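Local coordinates for Non-structural protein 3 (Porcine deltacoronavirus, PDB 6LN0) that probably cleaves the viral polyprotein through its papain-like protease domain and carries a macro domain likely to bind ADP-ribose, at residues T174-V179 / V233-C238; L194-D199 / P206-L211; V296-A301 / S318-N323. All blocks are in the same frame, centred on the assembly; numbering follows the deposited sequence.

Contact 1: T174-V179 / V233-C238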
ATOM      1  N   THR A 174       8.416   1.919   2.903  1.00 39.30           N
ATOM      2  CA  THR A 174       8.530   2.925   1.851  1.00 46.49           C
ATOM      3  C   THR A 174       9.618   2.560   0.841  1.00 48.84           C
ATOM      4  O   THR A 174       9.821   3.284  -0.139  1.00 47.64           O
ATOM      5  CB  THR A 174       8.794   4.312   2.466  1.00 46.66           C
ATOM      6  OG1 THR A 174      10.117   4.361   3.000  1.00 50.85           O
ATOM      7  CG2 THR A 174       7.808   4.602   3.602  1.00 45.16           C
ATOM      8  N   ASP A 175      10.193   1.370   0.993  1.00 52.89           N
ATOM      9  CA  ASP A 175      11.603   1.082   0.786  1.00 50.27           C
ATOM     10  C   ASP A 175      11.856  -0.232   0.047  1.00 43.94           C
ATOM     11  O   ASP A 175      12.769  -0.346  -0.776  1.00 42.44           O
ATOM     12  CB  ASP A 175      12.262   0.977   2.171  1.00 45.38           C
ATOM     13  CG  ASP A 175      13.477   1.816   2.283  1.00 52.59           C
ATOM     14  OD1 ASP A 175      13.808   2.435   1.264  1.00 60.67           O
ATOM     15  OD2 ASP A 175      14.103   1.853   3.371  1.00 63.69           O
ATOM     16  N   TYR A 176      11.070  -1.239   0.406  1.00 39.55           N
ATOM     17  CA  TYR A 176      11.501  -2.629   0.415  1.00 44.35           C
ATOM     18  C   TYR A 176      12.944  -2.778   0.918  1.00 45.43           C
ATOM     19  O   TYR A 176      13.693  -3.651   0.479  1.00 47.21           O
ATOM     20  CB  TYR A 176      11.253  -3.226  -0.972  1.00 45.02           C
ATOM     21  CG  TYR A 176       9.803  -3.622  -1.044  1.00 43.88           C
ATOM     22  CD1 TYR A 176       9.375  -4.805  -0.437  1.00 47.09           C
ATOM     23  CD2 TYR A 176       8.836  -2.781  -1.612  1.00 40.60           C
ATOM     24  CE1 TYR A 176       8.050  -5.185  -0.446  1.00 42.85           C
ATOM     25  CE2 TYR A 176       7.490  -3.155  -1.627  1.00 41.95           C
ATOM     26  CZ  TYR A 176       7.110  -4.367  -1.034  1.00 46.87           C
ATOM     27  OH  TYR A 176       5.800  -4.804  -0.998  1.00 54.89           O
ATOM     28  N   ASP A 177      13.328  -1.931   1.866  1.00 48.58           N
ATOM     29  CA  ASP A 177      14.541  -2.088   2.656  1.00 48.05           C
ATOM     30  C   ASP A 177      14.087  -2.293   4.095  1.00 45.01           C
ATOM     31  O   ASP A 177      13.853  -3.431   4.520  1.00 47.96           O
ATOM     32  CB  ASP A 177      15.461  -0.868   2.502  1.00 45.99           C
ATOM     33  CG  ASP A 177      16.697  -0.929   3.405  1.00 51.89           C
ATOM     34  OD1 ASP A 177      17.139  -2.038   3.740  1.00 52.26           O
ATOM     35  OD2 ASP A 177      17.244   0.134   3.776  1.00 58.32           O
ATOM     36  N   GLN A 178      13.879  -1.210   4.835  1.00 50.04           N
ATOM     37  CA  GLN A 178      13.318  -1.334   6.176  1.00 47.47           C
ATOM     38  C   GLN A 178      11.824  -1.631   6.094  1.00 46.86           C
ATOM     39  O   GLN A 178      11.091  -0.973   5.351  1.00 46.43           O
ATOM     40  CB  GLN A 178      13.558  -0.053   6.964  1.00 50.17           C
ATOM     41  CG  GLN A 178      13.198  -0.155   8.438  1.00 53.12           C
ATOM     42  CD  GLN A 178      14.052  -1.178   9.172  1.00 59.63           C
ATOM     43  OE1 GLN A 178      13.530  -2.122   9.781  1.00 49.06           O
ATOM     44  NE2 GLN A 178      15.378  -1.003   9.110  1.00 61.41           N
ATOM     45  N   VAL A 179      11.365  -2.614   6.862  1.00 47.66           N
ATOM     46  CA  VAL A 179       9.948  -2.948   6.967  1.00 43.89           C
ATOM     47  C   VAL A 179       9.472  -2.613   8.380  1.00 51.77           C
ATOM     48  O   VAL A 179      10.108  -2.992   9.376  1.00 50.28           O
ATOM     49  CB  VAL A 179       9.698  -4.430   6.629  1.00 48.03           C
ATOM     50  CG1 VAL A 179       8.269  -4.830   6.977  1.00 45.53           C
ATOM     51  CG2 VAL A 179      10.023  -4.722   5.126  1.00 42.10           C
ATOM     52  N   VAL A 233       7.655  -2.547  -8.649  1.00 42.37           N
ATOM     53  CA  VAL A 233       8.542  -3.418  -9.396  1.00 40.97           C
ATOM     54  C   VAL A 233       9.974  -2.919  -9.280  1.00 42.65           C
ATOM     55  O   VAL A 233      10.918  -3.697  -9.064  1.00 45.11           O
ATOM     56  CB  VAL A 233       8.094  -3.495 -10.865  1.00 48.45           C
ATOM     57  CG1 VAL A 233       9.144  -4.237 -11.707  1.00 41.98           C
ATOM     58  CG2 VAL A 233       6.689  -4.126 -10.996  1.00 36.85           C
ATOM     59  N   TYR A 234      10.147  -1.604  -9.358  1.00 37.29           N
ATOM     60  CA  TYR A 234      11.482  -1.030  -9.277  1.00 40.17           C
ATOM     61  C   TYR A 234      12.129  -1.336  -7.936  1.00 42.20           C
ATOM     62  O   TYR A 234      13.276  -1.792  -7.875  1.00 46.87           O
ATOM     63  CB  TYR A 234      11.412   0.478  -9.505  1.00 42.32           C
ATOM     64  CG  TYR A 234      12.639   1.213  -9.044  1.00 41.74           C
ATOM     65  CD1 TYR A 234      13.811   1.135  -9.785  1.00 33.26           C
ATOM     66  CD2 TYR A 234      12.633   2.006  -7.875  1.00 35.06           C
ATOM     67  CE1 TYR A 234      14.961   1.811  -9.401  1.00 32.47           C
ATOM     68  CE2 TYR A 234      13.808   2.702  -7.471  1.00 34.15           C
ATOM     69  CZ  TYR A 234      14.973   2.577  -8.263  1.00 37.50           C
ATOM     70  OH  TYR A 234      16.163   3.203  -7.961  1.00 39.93           O
ATOM     71  N   LEU A 235      11.405  -1.099  -6.846  1.00 41.25           N
ATOM     72  CA  LEU A 235      11.965  -1.314  -5.518  1.00 43.42           C
ATOM     73  C   LEU A 235      12.368  -2.768  -5.312  1.00 43.35           C
ATOM     74  O   LEU A 235      13.423  -3.053  -4.732  1.00 48.26           O
ATOM     75  CB  LEU A 235      10.960  -0.885  -4.437  1.00 36.13           C
ATOM     76  CG  LEU A 235      10.708   0.620  -4.361  1.00 38.84           C
ATOM     77  CD1 LEU A 235       9.480   0.938  -3.501  1.00 42.51           C
ATOM     78  CD2 LEU A 235      11.946   1.302  -3.823  1.00 38.60           C
ATOM     79  N   LYS A 236      11.535  -3.703  -5.755  1.00 40.33           N
ATOM     80  CA  LYS A 236      11.862  -5.107  -5.554  1.00 44.26           C
ATOM     81  C   LYS A 236      13.019  -5.555  -6.454  1.00 46.29           C
ATOM     82  O   LYS A 236      13.885  -6.319  -6.013  1.00 49.60           O
ATOM     83  CB  LYS A 236      10.612  -5.955  -5.768  1.00 44.90           C
ATOM     84  CG  LYS A 236       9.571  -5.756  -4.681  1.00 46.03           C
ATOM     85  CD  LYS A 236       8.283  -6.473  -5.019  1.00 51.21           C
ATOM     86  CE  LYS A 236       7.856  -7.385  -3.865  1.00 55.70           C
ATOM     87  NZ  LYS A 236       6.421  -7.190  -3.494  1.00 64.59           N
ATOM     88  N   THR A 237      13.080  -5.063  -7.699  1.00 41.39           N
ATOM     89  CA  THR A 237      14.152  -5.464  -8.614  1.00 42.88           C
ATOM     90  C   THR A 237      15.511  -4.910  -8.197  1.00 43.53           C
ATOM     91  O   THR A 237      16.542  -5.427  -8.629  1.00 42.37           O
ATOM     92  CB  THR A 237      13.807  -5.029 -10.046  1.00 40.33           C
ATOM     93  OG1 THR A 237      12.488  -5.491 -10.382  1.00 39.95           O
ATOM     94  CG2 THR A 237      14.794  -5.592 -11.061  1.00 41.81           C
ATOM     95  N   CYS A 238      15.539  -3.905  -7.326  1.00 49.15           N
ATOM     96  CA  CYS A 238      16.800  -3.407  -6.789  1.00 48.58           C
ATOM     97  C   CYS A 238      17.553  -4.455  -5.979  1.00 47.29           C
ATOM     98  O   CYS A 238      18.748  -4.278  -5.706  1.00 48.18           O
ATOM     99  CB  CYS A 238      16.506  -2.159  -5.956  1.00 41.68           C
ATOM    100  SG  CYS A 238      16.351  -0.762  -7.003  1.00 45.09           S
TER
HETATM  101  O   HOH W   1      14.672  -1.600  -2.228  1.00 48.08           O
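The loop 174-179 runs past the last turns of helix 228-237, and the backbones come nearest at Tyr176 and Leu235, whose CA atoms lie 6.1 Å apart. Tyr176 takes up left-handed backbone angles (phi 39°, psi 35°), a turn of the chain that leaves its CB pointing at the helix. Between the main chains a single water donates to both Asp175 O, at 2.7 Å, and Leu235 O, at 3.2 Å, so two carbonyl groups that could not pair directly are joined by a shared donor. The Tyr176 phenol, with CG beside its own N, is met by two helix residues. Lys236 lays its aliphatic chain across one face, with CG 4.2 Å from the ring centroid and only 8° off the normal, a clear CH-pi contact; bends at its last two torsions carry NZ round to 3.5 Å from Tyr176 OH. The Leu235 side chain crosses the tyrosine at about a right angle, its CB 4.0 Å from Tyr176 CD2. Its branches spread along the loop backbone, CD2 at 3.6 Å from Asp175 O and CD1 near Thr174 O. Asp175 N and Gln178 O meanwhile bond to Thr173 OG1, which ties the turn to strand 168-173. The contact thus sets the hairpin turn joining strands 168-173 and 180-184 against helix 228-237, while Tyr176 also packs on Ile209, and Leu235 on Leu211, of strand 209-212.

Contact 2: L194-D199 / P206-L211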
ATOM      1  N   LEU A 194      -2.056   2.313   1.990  1.00 58.15           N
ATOM      2  CA  LEU A 194      -1.471   1.007   1.738  1.00 52.00           C
ATOM      3  C   LEU A 194      -1.654   0.637   0.280  1.00 54.97           C
ATOM      4  O   LEU A 194      -2.764   0.720  -0.253  1.00 55.14           O
ATOM      5  CB  LEU A 194      -2.097  -0.046   2.648  1.00 48.16           C
ATOM      6  CG  LEU A 194      -1.857   0.371   4.092  1.00 50.50           C
ATOM      7  CD1 LEU A 194      -2.246  -0.732   5.040  1.00 50.13           C
ATOM      8  CD2 LEU A 194      -0.390   0.769   4.249  1.00 48.88           C
ATOM      9  N   PHE A 195      -0.551   0.236  -0.359  1.00 52.82           N
ATOM     10  CA  PHE A 195      -0.517  -0.111  -1.772  1.00 53.51           C
ATOM     11  C   PHE A 195      -0.064  -1.558  -1.954  1.00 52.53           C
ATOM     12  O   PHE A 195       0.970  -1.972  -1.422  1.00 47.41           O
ATOM     13  CB  PHE A 195       0.394   0.847  -2.543  1.00 53.92           C
ATOM     14  CG  PHE A 195       0.213   0.787  -4.020  1.00 54.99           C
ATOM     15  CD1 PHE A 195      -0.919   1.313  -4.614  1.00 58.96           C
ATOM     16  CD2 PHE A 195       1.174   0.195  -4.827  1.00 59.93           C
ATOM     17  CE1 PHE A 195      -1.090   1.251  -5.989  1.00 60.29           C
ATOM     18  CE2 PHE A 195       1.015   0.139  -6.206  1.00 54.59           C
ATOM     19  CZ  PHE A 195      -0.119   0.657  -6.781  1.00 58.19           C
ATOM     20  N   ASP A 196      -0.849  -2.301  -2.720  1.00 56.72           N
ATOM     21  CA  ASP A 196      -0.768  -3.728  -2.993  1.00 55.69           C
ATOM     22  C   ASP A 196       0.289  -4.100  -4.029  1.00 63.95           C
ATOM     23  O   ASP A 196       0.593  -5.288  -4.191  1.00 59.63           O
ATOM     24  CB  ASP A 196      -2.141  -4.159  -3.514  1.00 63.45           C
ATOM     25  CG  ASP A 196      -2.344  -5.626  -3.483  1.00 72.31           C
ATOM     26  OD1 ASP A 196      -1.956  -6.254  -2.469  1.00 73.81           O
ATOM     27  OD2 ASP A 196      -2.917  -6.145  -4.468  1.00 77.74           O
ATOM     28  N   GLY A 197       0.838  -3.129  -4.747  1.00 61.54           N
ATOM     29  CA  GLY A 197       1.529  -3.383  -5.984  1.00 56.71           C
ATOM     30  C   GLY A 197       0.669  -3.163  -7.213  1.00 62.60           C
ATOM     31  O   GLY A 197       1.210  -2.907  -8.296  1.00 62.55           O
ATOM     32  N   GLU A 198      -0.656  -3.239  -7.063  1.00 65.23           N
ATOM     33  CA  GLU A 198      -1.618  -2.947  -8.119  1.00 65.15           C
ATOM     34  C   GLU A 198      -2.589  -1.833  -7.755  1.00 66.43           C
ATOM     35  O   GLU A 198      -2.929  -1.009  -8.607  1.00 68.23           O
ATOM     36  CB  GLU A 198      -2.409  -4.216  -8.469  1.00 67.93           C
ATOM     37  CG  GLU A 198      -2.500  -4.520  -9.972  1.00 79.15           C
ATOM     38  CD  GLU A 198      -1.156  -4.954 -10.594  1.00 83.31           C
ATOM     39  OE1 GLU A 198      -0.560  -4.159 -11.371  1.00 74.06           O
ATOM     40  OE2 GLU A 198      -0.709  -6.098 -10.319  1.00 81.62           O
ATOM     41  N   ASP A 199      -3.019  -1.766  -6.500  1.00 70.58           N
ATOM     42  CA  ASP A 199      -4.099  -0.878  -6.091  1.00 69.69           C
ATOM     43  C   ASP A 199      -4.015  -0.671  -4.587  1.00 65.15           C
ATOM     44  O   ASP A 199      -3.375  -1.448  -3.874  1.00 62.64           O
ATOM     45  CB  ASP A 199      -5.451  -1.470  -6.493  1.00 73.02           C
ATOM     46  CG  ASP A 199      -5.502  -2.972  -6.273  1.00 78.42           C
ATOM     47  OD1 ASP A 199      -5.294  -3.405  -5.115  1.00 81.57           O
ATOM     48  OD2 ASP A 199      -5.720  -3.721  -7.257  1.00 76.11           O
ATOM     49  N   PRO A 206      -3.075 -10.218   6.944  1.00 61.60           N
ATOM     50  CA  PRO A 206      -1.966 -10.279   7.909  1.00 61.71           C
ATOM     51  C   PRO A 206      -0.692 -10.874   7.304  1.00 66.97           C
ATOM     52  O   PRO A 206      -0.721 -11.733   6.415  1.00 58.83           O
ATOM     53  CB  PRO A 206      -2.518 -11.161   9.039  1.00 56.94           C
ATOM     54  CG  PRO A 206      -3.638 -11.929   8.423  1.00 59.15           C
ATOM     55  CD  PRO A 206      -4.212 -11.069   7.339  1.00 59.34           C
ATOM     56  N   GLY A 207       0.448 -10.387   7.803  1.00 64.74           N
ATOM     57  CA  GLY A 207       1.745 -10.869   7.388  1.00 59.02           C
ATOM     58  C   GLY A 207       2.277 -10.270   6.109  1.00 63.88           C
ATOM     59  O   GLY A 207       3.493 -10.333   5.867  1.00 58.66           O
ATOM     60  N   GLN A 208       1.414  -9.685   5.288  1.00 60.09           N
ATOM     61  CA  GLN A 208       1.786  -9.199   3.978  1.00 50.85           C
ATOM     62  C   GLN A 208       2.340  -7.782   4.083  1.00 53.35           C
ATOM     63  O   GLN A 208       1.904  -6.978   4.914  1.00 52.69           O
ATOM     64  CB  GLN A 208       0.576  -9.251   3.047  1.00 54.41           C
ATOM     65  CG  GLN A 208       0.715  -8.469   1.754  1.00 48.70           C
ATOM     66  CD  GLN A 208      -0.422  -8.752   0.791  1.00 54.06           C
ATOM     67  OE1 GLN A 208      -1.122  -9.762   0.922  1.00 57.29           O
ATOM     68  NE2 GLN A 208      -0.601  -7.872  -0.200  1.00 54.97           N
ATOM     69  N   ILE A 209       3.325  -7.484   3.242  1.00 47.10           N
ATOM     70  CA  ILE A 209       4.005  -6.202   3.271  1.00 46.44           C
ATOM     71  C   ILE A 209       3.379  -5.292   2.229  1.00 48.19           C
ATOM     72  O   ILE A 209       3.182  -5.697   1.079  1.00 51.39           O
ATOM     73  CB  ILE A 209       5.503  -6.368   3.019  1.00 45.50           C
ATOM     74  CG1 ILE A 209       6.102  -7.340   4.029  1.00 42.96           C
ATOM     75  CG2 ILE A 209       6.182  -5.030   3.068  1.00 46.41           C
ATOM     76  CD1 ILE A 209       7.591  -7.523   3.815  1.00 39.76           C
ATOM     77  N   TYR A 210       3.068  -4.065   2.627  1.00 43.06           N
ATOM     78  CA  TYR A 210       2.397  -3.106   1.772  1.00 43.65           C
ATOM     79  C   TYR A 210       3.282  -1.881   1.623  1.00 44.09           C
ATOM     80  O   TYR A 210       4.021  -1.507   2.542  1.00 43.64           O
ATOM     81  CB  TYR A 210       1.021  -2.694   2.345  1.00 49.58           C
ATOM     82  CG  TYR A 210      -0.002  -3.799   2.346  1.00 50.12           C
ATOM     83  CD1 TYR A 210      -0.802  -4.023   1.234  1.00 47.65           C
ATOM     84  CD2 TYR A 210      -0.169  -4.621   3.457  1.00 45.01           C
ATOM     85  CE1 TYR A 210      -1.730  -5.033   1.224  1.00 49.48           C
ATOM     86  CE2 TYR A 210      -1.085  -5.633   3.452  1.00 47.84           C
ATOM     87  CZ  TYR A 210      -1.874  -5.831   2.338  1.00 54.80           C
ATOM     88  OH  TYR A 210      -2.805  -6.848   2.322  1.00 57.17           O
ATOM     89  N   LEU A 211       3.220  -1.269   0.452  1.00 42.11           N
ATOM     90  CA  LEU A 211       3.890   0.008   0.253  1.00 47.13           C
ATOM     91  C   LEU A 211       3.044   1.091   0.918  1.00 50.99           C
ATOM     92  O   LEU A 211       1.855   1.238   0.613  1.00 46.03           O
ATOM     93  CB  LEU A 211       4.081   0.292  -1.239  1.00 40.68           C
ATOM     94  CG  LEU A 211       4.929   1.511  -1.627  1.00 45.60           C
ATOM     95  CD1 LEU A 211       6.379   1.377  -1.142  1.00 45.90           C
ATOM     96  CD2 LEU A 211       4.904   1.730  -3.125  1.00 45.07           C
TER
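Phe195 and Leu211 form a hydrogen-bonded antiparallel pair at the centre of this contact. Phe195 N donates to Leu211 O at 2.8 Å, and Leu211 N returns a bond to Phe195 O at 3.0 Å, lying in the carbonyl plane on a lone pair. Both side chains leave on the same face of the sheet, touching CB to CB at 3.9 Å. On the other face, Leu194 and Tyr210 cross at about a right angle, CB against CB at 4.1 Å. The tyrosine ring turns an edge to Phe195 O and carries Gln208 CG over one face, 3.6 Å above its plane. Gln208 is extended, with CG anti to its N, and so reaches Asp196: NE2 makes a weak, bent bond (121° at the hydrogen) to OD1 at 3.1 Å, amide and carboxylate being nearly coplanar. Further out, Asp196 N bonds to Asp199 O and closes a turn that passes through Gly197 at a positive phi. Lys205 N holds Tyr210 OH, Phe200 stacks edge-to-face with Phe195, and Cys232 of helix 228-237 packs on Phe195 and Leu211. Tyr210 is also bonded through its backbone to strand 168-173, completing part of a mixed four-stranded sheet, consistent with the ubiquitin-like domain preceding coronavirus papain-like proteases. Chemically, the two straighter main-chain bonds and the apolar faces probably carry the pairing, with the carboxylate-amide bond a lesser addition at its rim.

Contact 3: V296-A301 / S318-N323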
ATOM      1  N   VAL A 296      19.463  -0.781 -13.561  1.00 42.05           N
ATOM      2  CA  VAL A 296      18.839  -1.911 -14.242  1.00 41.12           C
ATOM      3  C   VAL A 296      17.400  -2.092 -13.792  1.00 39.45           C
ATOM      4  O   VAL A 296      16.514  -2.408 -14.600  1.00 41.56           O
ATOM      5  CB  VAL A 296      19.662  -3.193 -14.001  1.00 42.62           C
ATOM      6  CG1 VAL A 296      18.912  -4.380 -14.515  1.00 39.40           C
ATOM      7  CG2 VAL A 296      21.018  -3.095 -14.719  1.00 46.58           C
ATOM      8  N   ALA A 297      17.150  -1.947 -12.487  1.00 40.56           N
ATOM      9  CA  ALA A 297      15.785  -2.057 -11.982  1.00 40.44           C
ATOM     10  C   ALA A 297      14.900  -0.973 -12.588  1.00 38.22           C
ATOM     11  O   ALA A 297      13.758  -1.233 -12.991  1.00 37.74           O
ATOM     12  CB  ALA A 297      15.780  -1.972 -10.457  1.00 38.72           C
ATOM     13  N   TRP A 298      15.420   0.242 -12.683  1.00 35.79           N
ATOM     14  CA  TRP A 298      14.708   1.281 -13.412  1.00 38.60           C
ATOM     15  C   TRP A 298      14.402   0.865 -14.850  1.00 42.24           C
ATOM     16  O   TRP A 298      13.333   1.193 -15.379  1.00 44.14           O
ATOM     17  CB  TRP A 298      15.519   2.574 -13.378  1.00 39.50           C
ATOM     18  CG  TRP A 298      14.853   3.691 -14.093  1.00 44.86           C
ATOM     19  CD1 TRP A 298      13.717   4.377 -13.706  1.00 40.49           C
ATOM     20  CD2 TRP A 298      15.270   4.276 -15.331  1.00 42.37           C
ATOM     21  NE1 TRP A 298      13.419   5.351 -14.633  1.00 41.35           N
ATOM     22  CE2 TRP A 298      14.353   5.315 -15.636  1.00 43.19           C
ATOM     23  CE3 TRP A 298      16.327   4.032 -16.203  1.00 38.30           C
ATOM     24  CZ2 TRP A 298      14.463   6.088 -16.785  1.00 40.19           C
ATOM     25  CZ3 TRP A 298      16.440   4.816 -17.345  1.00 40.39           C
ATOM     26  CH2 TRP A 298      15.519   5.825 -17.624  1.00 37.64           C
ATOM     27  N   ILE A 299      15.312   0.150 -15.518  1.00 41.65           N
ATOM     28  CA  ILE A 299      15.025  -0.233 -16.900  1.00 41.61           C
ATOM     29  C   ILE A 299      13.871  -1.215 -16.938  1.00 39.41           C
ATOM     30  O   ILE A 299      12.953  -1.091 -17.758  1.00 44.84           O
ATOM     31  CB  ILE A 299      16.262  -0.821 -17.599  1.00 40.67           C
ATOM     32  CG1 ILE A 299      17.444   0.120 -17.488  1.00 41.42           C
ATOM     33  CG2 ILE A 299      15.938  -1.138 -19.042  1.00 35.63           C
ATOM     34  CD1 ILE A 299      17.620   0.961 -18.607  1.00 46.44           C
ATOM     35  N   TYR A 300      13.910  -2.218 -16.064  1.00 39.36           N
ATOM     36  CA  TYR A 300      12.860  -3.229 -16.063  1.00 41.02           C
ATOM     37  C   TYR A 300      11.503  -2.632 -15.726  1.00 43.13           C
ATOM     38  O   TYR A 300      10.493  -2.994 -16.344  1.00 47.75           O
ATOM     39  CB  TYR A 300      13.187  -4.329 -15.067  1.00 42.42           C
ATOM     40  CG  TYR A 300      13.992  -5.483 -15.631  1.00 48.81           C
ATOM     41  CD1 TYR A 300      13.355  -6.590 -16.160  1.00 47.32           C
ATOM     42  CD2 TYR A 300      15.387  -5.474 -15.590  1.00 41.07           C
ATOM     43  CE1 TYR A 300      14.069  -7.653 -16.639  1.00 51.26           C
ATOM     44  CE2 TYR A 300      16.107  -6.528 -16.063  1.00 50.24           C
ATOM     45  CZ  TYR A 300      15.444  -7.622 -16.597  1.00 51.80           C
ATOM     46  OH  TYR A 300      16.152  -8.693 -17.086  1.00 50.81           O
ATOM     47  N   ALA A 301      11.449  -1.727 -14.736  1.00 39.43           N
ATOM     48  CA  ALA A 301      10.162  -1.146 -14.338  1.00 44.80           C
ATOM     49  C   ALA A 301       9.631  -0.177 -15.393  1.00 41.10           C
ATOM     50  O   ALA A 301       8.418  -0.082 -15.603  1.00 40.44           O
ATOM     51  CB  ALA A 301      10.286  -0.432 -12.989  1.00 38.60           C
ATOM     52  N   SER A 318      15.249   3.345 -26.570  1.00 38.24           N
ATOM     53  CA  SER A 318      14.351   4.483 -26.681  1.00 37.70           C
ATOM     54  C   SER A 318      14.061   5.089 -25.313  1.00 41.65           C
ATOM     55  O   SER A 318      13.938   6.314 -25.183  1.00 41.28           O
ATOM     56  CB  SER A 318      13.062   4.065 -27.376  1.00 42.87           C
ATOM     57  OG  SER A 318      11.999   4.924 -26.983  1.00 52.57           O
ATOM     58  N   LEU A 319      13.960   4.250 -24.277  1.00 43.75           N
ATOM     59  CA  LEU A 319      13.816   4.756 -22.917  1.00 33.30           C
ATOM     60  C   LEU A 319      15.024   5.589 -22.509  1.00 39.47           C
ATOM     61  O   LEU A 319      14.879   6.707 -22.006  1.00 44.99           O
ATOM     62  CB  LEU A 319      13.623   3.597 -21.942  1.00 39.41           C
ATOM     63  CG  LEU A 319      13.777   4.036 -20.490  1.00 39.08           C
ATOM     64  CD1 LEU A 319      12.495   4.673 -20.037  1.00 30.11           C
ATOM     65  CD2 LEU A 319      14.138   2.850 -19.624  1.00 43.00           C
ATOM     66  N   LEU A 320      16.229   5.070 -22.739  1.00 40.57           N
ATOM     67  CA  LEU A 320      17.431   5.784 -22.328  1.00 40.14           C
ATOM     68  C   LEU A 320      17.558   7.114 -23.048  1.00 42.41           C
ATOM     69  O   LEU A 320      17.818   8.149 -22.420  1.00 43.00           O
ATOM     70  CB  LEU A 320      18.664   4.922 -22.586  1.00 39.47           C
ATOM     71  CG  LEU A 320      18.648   3.575 -21.857  1.00 45.26           C
ATOM     72  CD1 LEU A 320      19.958   2.828 -22.141  1.00 41.17           C
ATOM     73  CD2 LEU A 320      18.383   3.746 -20.337  1.00 39.05           C
ATOM     74  N   VAL A 321      17.364   7.105 -24.375  1.00 42.60           N
ATOM     75  CA  VAL A 321      17.590   8.307 -25.184  1.00 43.04           C
ATOM     76  C   VAL A 321      16.595   9.406 -24.812  1.00 38.08           C
ATOM     77  O   VAL A 321      16.958  10.581 -24.688  1.00 37.25           O
ATOM     78  CB  VAL A 321      17.528   7.963 -26.688  1.00 39.52           C
ATOM     79  CG1 VAL A 321      17.321   9.217 -27.510  1.00 31.89           C
ATOM     80  CG2 VAL A 321      18.789   7.247 -27.119  1.00 37.15           C
ATOM     81  N   SER A 322      15.335   9.045 -24.612  1.00 38.02           N
ATOM     82  CA  SER A 322      14.354  10.057 -24.244  1.00 43.42           C
ATOM     83  C   SER A 322      14.566  10.620 -22.836  1.00 46.36           C
ATOM     84  O   SER A 322      14.009  11.677 -22.529  1.00 53.21           O
ATOM     85  CB  SER A 322      12.948   9.493 -24.355  1.00 36.94           C
ATOM     86  OG  SER A 322      12.762   8.581 -23.321  1.00 47.56           O
ATOM     87  N   ASN A 323      15.342   9.957 -21.970  1.00 45.20           N
ATOM     88  CA  ASN A 323      15.688  10.516 -20.667  1.00 38.51           C
ATOM     89  C   ASN A 323      17.020  11.238 -20.689  1.00 45.11           C
ATOM     90  O   ASN A 323      17.617  11.469 -19.622  1.00 46.62           O
ATOM     91  CB  ASN A 323      15.715   9.437 -19.593  1.00 42.73           C
ATOM     92  CG  ASN A 323      14.357   9.122 -19.085  1.00 41.75           C
ATOM     93  OD1 ASN A 323      13.880   9.724 -18.127  1.00 48.15           O
ATOM     94  ND2 ASN A 323      13.716   8.164 -19.712  1.00 39.91           N
TER
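The indole of Trp298 bears Leu319 on one face and meets Asn323 and Leu320 along its edge. Leu319 CD2 stands over the six-membered ring, 4.0 Å from its centroid and 22° off the normal, a CH-pi contact displaced toward the rim. At the edge, Asn323 ND2 lies in the ring plane, 3.6 Å from Trp298 CH2, with the amide almost perpendicular to the indole; Leu320 CD2 touches CZ3 at 3.7 Å. Trp298 reaches these partners because its CG is anti to the backbone N, which sends the ring out tip to tip with Leu319 and Asn323. Ile299 adds its CD1 tightly against Leu320 CD2, at 3.4 Å, with its second torsion (-96°) away from a staggered position. These side chains span two helices, 293-302 and 313-322, whose local axes pass 11.2 Å apart at a steep crossing angle of 111°. Ile280 and Leu283 of helix 278-287 and Tyr234 of helix 228-237 also pack on the tryptophan, as expected of a largely helical protease subdomain. The polar groups are satisfied without a bond between the two helices: Asn323 ND2 bonds back, nearly straight, to Leu319 O in its own segment (3.0 Å), while its OD1 takes Arg277 NE and Trp298 NE1 gives to Leu224 O. The helices probably join mainly through dispersion and CH-pi contact, and the asparagine can presumably border the indole at little polar cost.

How the contacts relate
All three contacts fall within the papain-like protease region, contact 1 lying between the other two, whose centres are about 25 Å apart. Contact 2 comes within the span between the two segments of contact 1, their centres about 12 Å apart, and contact 3 follows later in sequence, its centre about 18 Å from that of contact 1. Contact 2 is internal to the four-stranded sheet of the probable ubiquitin-like domain, contact 1 joins that sheet's turn to helix 228-237, and contact 3 belongs to the helical bundle beyond. Helix 228-237 is therefore the bridge: Leu235 meets Leu211, while Tyr234 and Thr237 pack on helix 293-302. Contacts 2 and 3 do not touch, their nearest atoms being about 11 Å apart.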